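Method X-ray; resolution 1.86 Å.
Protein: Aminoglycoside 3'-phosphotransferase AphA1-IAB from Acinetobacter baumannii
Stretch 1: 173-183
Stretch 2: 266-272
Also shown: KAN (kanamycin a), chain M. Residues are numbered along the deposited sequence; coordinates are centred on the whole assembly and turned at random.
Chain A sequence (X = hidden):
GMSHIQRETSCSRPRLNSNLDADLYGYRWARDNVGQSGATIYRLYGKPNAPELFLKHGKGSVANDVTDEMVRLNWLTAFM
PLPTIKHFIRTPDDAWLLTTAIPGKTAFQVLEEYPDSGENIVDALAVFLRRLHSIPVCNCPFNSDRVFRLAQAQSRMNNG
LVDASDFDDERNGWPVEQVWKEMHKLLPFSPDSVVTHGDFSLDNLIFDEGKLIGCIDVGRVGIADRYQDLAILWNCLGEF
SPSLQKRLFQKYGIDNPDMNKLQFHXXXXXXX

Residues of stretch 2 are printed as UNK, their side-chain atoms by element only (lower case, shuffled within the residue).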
# COMPACT_ATOMS: atom_id res chain seq x y z
N GLY A 173 -4.04 11.86 -20.28
CA GLY A 173 -4.63 11.73 -21.60
C GLY A 173 -4.00 10.64 -22.45
O GLY A 173 -4.43 10.39 -23.57
N TRP A 174 -2.98 9.97 -21.91
CA TRP A 174 -2.36 8.85 -22.61
C TRP A 174 -3.32 7.66 -22.68
O TRP A 174 -3.92 7.29 -21.67
CB TRP A 174 -1.08 8.40 -21.88
CG TRP A 174 0.11 9.30 -22.08
CD1 TRP A 174 0.09 10.66 -22.27
CD2 TRP A 174 1.48 8.91 -22.12
NE1 TRP A 174 1.38 11.13 -22.42
CE2 TRP A 174 2.25 10.07 -22.34
CE3 TRP A 174 2.14 7.68 -22.00
CZ2 TRP A 174 3.64 10.04 -22.43
CZ3 TRP A 174 3.52 7.65 -22.10
CH2 TRP A 174 4.26 8.83 -22.31
N PRO A 175 -3.44 7.04 -23.87
CA PRO A 175 -4.15 5.75 -23.90
C PRO A 175 -3.39 4.75 -23.05
O PRO A 175 -2.16 4.79 -23.04
CB PRO A 175 -4.06 5.34 -25.37
CG PRO A 175 -3.87 6.65 -26.12
CD PRO A 175 -3.03 7.49 -25.21
N VAL A 176 -4.10 3.87 -22.33
CA VAL A 176 -3.44 2.86 -21.51
C VAL A 176 -2.40 2.06 -22.32
O VAL A 176 -1.33 1.75 -21.81
CB VAL A 176 -4.45 1.92 -20.80
CG1 VAL A 176 -5.34 1.22 -21.82
CG2 VAL A 176 -3.73 0.91 -19.91
N GLU A 177 -2.73 1.78 -23.58
CA GLU A 177 -1.82 1.07 -24.48
C GLU A 177 -0.48 1.80 -24.66
O GLU A 177 0.56 1.16 -24.75
CB GLU A 177 -2.48 0.85 -25.84
CG GLU A 177 -3.71 -0.06 -25.79
CD GLU A 177 -4.99 0.68 -25.41
OE1 GLU A 177 -4.95 1.94 -25.30
OE2 GLU A 177 -6.03 0.01 -25.22
N GLN A 178 -0.52 3.13 -24.72
CA GLN A 178 0.71 3.91 -24.82
C GLN A 178 1.55 3.86 -23.53
O GLN A 178 2.78 3.78 -23.59
CB GLN A 178 0.41 5.36 -25.20
CG GLN A 178 1.66 6.13 -25.57
CD GLN A 178 1.39 7.61 -25.74
OE1 GLN A 178 0.24 8.03 -25.83
NE2 GLN A 178 2.45 8.40 -25.77
N VAL A 179 0.90 3.93 -22.37
CA VAL A 179 1.60 3.72 -21.10
C VAL A 179 2.29 2.35 -21.10
O VAL A 179 3.47 2.24 -20.76
CB VAL A 179 0.65 3.89 -19.90
CG1 VAL A 179 1.39 3.70 -18.57
CG2 VAL A 179 -0.00 5.28 -19.95
N TRP A 180 1.57 1.31 -21.53
CA TRP A 180 2.13 -0.04 -21.61
C TRP A 180 3.36 -0.09 -22.54
O TRP A 180 4.41 -0.58 -22.15
CB TRP A 180 1.04 -1.01 -22.08
CG TRP A 180 1.47 -2.42 -22.21
CD1 TRP A 180 1.67 -3.11 -23.38
CD2 TRP A 180 1.70 -3.36 -21.16
NE1 TRP A 180 2.04 -4.40 -23.11
CE2 TRP A 180 2.07 -4.58 -21.76
CE3 TRP A 180 1.66 -3.27 -19.76
CZ2 TRP A 180 2.37 -5.72 -21.01
CZ3 TRP A 180 1.97 -4.41 -19.02
CH2 TRP A 180 2.33 -5.60 -19.64
N LYS A 181 3.23 0.42 -23.76
CA LYS A 181 4.33 0.37 -24.71
C LYS A 181 5.56 1.15 -24.24
O LYS A 181 6.68 0.66 -24.35
CB LYS A 181 3.90 0.89 -26.09
CG LYS A 181 2.96 -0.05 -26.83
CD LYS A 181 2.79 0.35 -28.28
CE LYS A 181 3.04 -0.82 -29.22
NZ LYS A 181 2.07 -1.94 -29.01
N GLU A 182 5.34 2.36 -23.73
CA GLU A 182 6.44 3.22 -23.30
C GLU A 182 7.17 2.61 -22.12
O GLU A 182 8.38 2.71 -22.01
CB GLU A 182 5.91 4.60 -22.93
CG GLU A 182 5.42 5.39 -24.13
CD GLU A 182 6.56 5.92 -24.97
OE1 GLU A 182 6.67 5.53 -26.15
OE2 GLU A 182 7.34 6.73 -24.43
N MSE A 183 6.41 1.98 -21.24
CA MSE A 183 6.98 1.37 -20.06
C MSE A 183 8.00 0.30 -20.44
O MSE A 183 9.01 0.14 -19.77
CB MSE A 183 5.87 0.77 -19.19
CG MSE A 183 6.39 0.18 -17.89
SE MSE A 183 5.01 -0.38 -16.65
CE MSE A 183 4.01 -1.57 -17.86
N UNK A 266 6.76 3.99 -11.21
CA UNK A 266 5.66 4.96 -11.34
C UNK A 266 4.73 4.53 -12.47
O UNK A 266 3.50 4.56 -12.34
c UNK A 266 6.97 7.01 -10.51
c UNK A 266 6.22 6.34 -11.66
c UNK A 266 7.65 8.28 -10.98
c UNK A 266 5.98 7.30 -9.40
N UNK A 267 5.31 4.14 -13.59
CA UNK A 267 4.50 3.73 -14.72
C UNK A 267 3.74 2.44 -14.39
O UNK A 267 2.57 2.28 -14.73
se UNK A 267 6.88 4.76 -18.11
c UNK A 267 5.35 3.60 -15.98
c UNK A 267 5.39 4.88 -19.34
c UNK A 267 5.90 4.94 -16.48
N UNK A 268 4.39 1.52 -13.69
CA UNK A 268 3.72 0.26 -13.35
C UNK A 268 2.52 0.49 -12.46
O UNK A 268 1.48 -0.15 -12.61
c UNK A 268 4.70 -0.72 -12.70
c UNK A 268 5.31 -2.87 -11.60
c UNK A 268 4.21 -2.13 -12.34
c UNK A 268 3.81 -2.90 -13.60
N UNK A 269 2.64 1.45 -11.55
CA UNK A 269 1.53 1.72 -10.62
C UNK A 269 0.31 2.32 -11.31
O UNK A 269 -0.79 2.28 -10.75
o UNK A 269 0.66 3.45 -7.60
o UNK A 269 0.69 1.29 -7.85
c UNK A 269 1.04 2.42 -8.21
c UNK A 269 1.98 2.57 -9.41
N UNK A 270 0.48 2.86 -12.52
CA UNK A 270 -0.66 3.37 -13.30
C UNK A 270 -1.70 2.28 -13.56
O UNK A 270 -2.89 2.56 -13.76
o UNK A 270 -0.68 6.36 -13.07
c UNK A 270 0.16 6.43 -13.99
c UNK A 270 -0.21 3.97 -14.64
o UNK A 270 0.55 7.53 -14.45
c UNK A 270 0.77 5.15 -14.56
N UNK A 271 -1.24 1.04 -13.56
CA UNK A 271 -2.08 -0.10 -13.93
C UNK A 271 -2.92 -0.68 -12.79
O UNK A 271 -3.77 -1.56 -13.02
c UNK A 271 0.55 -0.11 -16.01
c UNK A 271 1.04 0.26 -17.25
c UNK A 271 -0.65 -0.82 -15.91
c UNK A 271 -0.87 -0.77 -18.31
c UNK A 271 0.34 -0.07 -18.41
c UNK A 271 -1.20 -1.20 -14.56
c UNK A 271 -1.35 -1.13 -17.06
N UNK A 272 -2.71 -0.18 -11.58
CA UNK A 272 -3.30 -0.77 -10.39
C UNK A 272 -4.24 0.18 -9.65
O UNK A 272 -4.85 -0.20 -8.66
OXT UNK A 272 -4.40 1.33 -10.07
c UNK A 272 -1.45 -2.47 -10.12
c UNK A 272 0.38 -3.28 -11.48
c UNK A 272 -1.94 -3.77 -10.05
c UNK A 272 -2.21 -1.34 -9.48
c UNK A 272 -0.31 -2.23 -10.85
c UNK A 272 -0.11 -4.58 -11.38
c UNK A 272 -1.27 -4.82 -10.66
C1 KAN M . -4.63 4.86 -6.07
C2 KAN M . -4.47 4.36 -4.65
C3 KAN M . -4.22 2.87 -4.58
C4 KAN M . -5.40 2.15 -5.23
C5 KAN M . -5.49 2.61 -6.68
C6 KAN M . -6.71 1.88 -7.25
C7 KAN M . -1.39 6.97 -9.67
C8 KAN M . -2.33 7.68 -8.74
C9 KAN M . -2.55 6.77 -7.51
C10 KAN M . -3.21 5.43 -7.91
C11 KAN M . -2.20 4.72 -8.85
C12 KAN M . -1.97 5.60 -10.08
C13 KAN M . -2.57 10.01 -8.00
C14 KAN M . -1.86 11.26 -8.52
C15 KAN M . -0.52 11.53 -7.87
C16 KAN M . -0.72 11.68 -6.38
C17 KAN M . -1.33 10.37 -5.89
C18 KAN M . -1.42 10.29 -4.35
N1 KAN M . -6.88 2.24 -8.66
N2 KAN M . -2.77 3.44 -9.28
N3 KAN M . -1.24 7.86 -10.85
N4 KAN M . 0.05 12.78 -8.40
O5 KAN M . -5.69 4.05 -6.70
O6 KAN M . -3.38 5.07 -4.04
O7 KAN M . -4.12 2.51 -3.19
O8 KAN M . -5.20 0.74 -5.22
O9 KAN M . -3.41 4.59 -6.76
O10 KAN M . -3.29 7.47 -6.47
O11 KAN M . -1.72 8.95 -8.43
O12 KAN M . -2.60 10.12 -6.55
O13 KAN M . -1.78 11.11 -9.94
O14 KAN M . 0.55 11.88 -5.78
O15 KAN M . -1.83 8.95 -3.96

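Position 266 carries four side-chain carbons that fork at the second, and chi1 and chi2 of -71° and 172° place it in the mt rotamer. Nothing of stretch 1 lies within reach. Four carbons with the branch one bond beyond CB rule out isoleucine, which forks at CB, and identify Leu 266.

Position 267 has an unbranched chain of two carbons, one selenium and a terminal carbon. Its CB points toward stretch 1, and the terminal carbon lies against the backbone of Val 179 and Met 183, with Glu 182 and Trp 174 also in contact. Selenium within such a chain is diagnostic of selenomethionine, so this is Met 267. Its CA lies 6.3 Å from CA of Met 183. Met 267 CE is 3.6 Å from Val 179 O, 3.6 Å from Met 183 N and 3.6 Å from Glu 182 CB. Because Met 183 N donates to Val 179 O at 3.0 Å, the methyl packs against a helical hydrogen bond that is already satisfied. Trp 174 CZ3 approaches the same Met 267 CE obliquely at 4.3 Å.

Position 268 again shows four carbons forked at the second, with chi1 of -177° and chi2 of 63°. Its CB points sideways, and its contact with stretch 1 is to the selenium of Met 183. The residue is Leu 268. Met 183 SE is 3.6 Å from Leu 268 N and 4.0 Å from Leu 268 CB.

At position 269 there are two carbons, the second bearing two oxygens, and CB points away from stretch 1, which it does not touch. A carboxylate one methylene from CA means Asp 269. Its backbone Asp 269 O accepts a 2.7 Å hydrogen bond from KAN N2.

Position 270 extends this pattern to three carbons, the third carrying two oxygens, and its CB touches Val 179, which makes it Glu 270. Val 179 CG1 is 4.3 Å from Glu 270 CB. One carboxylate oxygen, Glu 270 OE1, accepts from KAN N3 at 2.7 Å, while Glu 270 OE2 is bonded elsewhere in the structure.

Position 271 has one carbon followed by a ring of six carbons, with no atom beyond it. The ring meets Val 176, Val 179, Trp 180 and Met 183, and the residue is Phe 271 rather than tyrosine. Val 176 CG2 lies 3.7 Å from Phe 271 CE2, and both Val 179 CG1 (3.7 Å) and Met 183 CE (3.5 Å) approach Phe 271 CE1. The six-membered ring of Trp 180 directs its edge toward the Phe 271 face in an offset edge-to-face pair, with centroids 5.6 Å apart and planes at 76°.

Position 272 repeats the one-carbon, six-carbon-ring pattern without reaching stretch 1, giving Phe 272, and its OXT marks the chain terminus. KAN N1 donates to Phe 272 OXT at 3.0 Å.

The contact therefore works by apolar packing, burying 429 Å² without a hydrogen bond across the stretches. Met 267 and Phe 271, four residues apart, fit against the helix of stretch 1, with Val 179 and Met 183 touching both. A type I turn from Asp 269 to Phe 272 closes stretch 2, and Asp 269 O, Glu 270 OE1 and Phe 272 OXT accept hydrogen bonds from kanamycin, an aminoglycoside, in keeping with the enzyme's name.

Stretch 2 (266-272) LMLDEFF
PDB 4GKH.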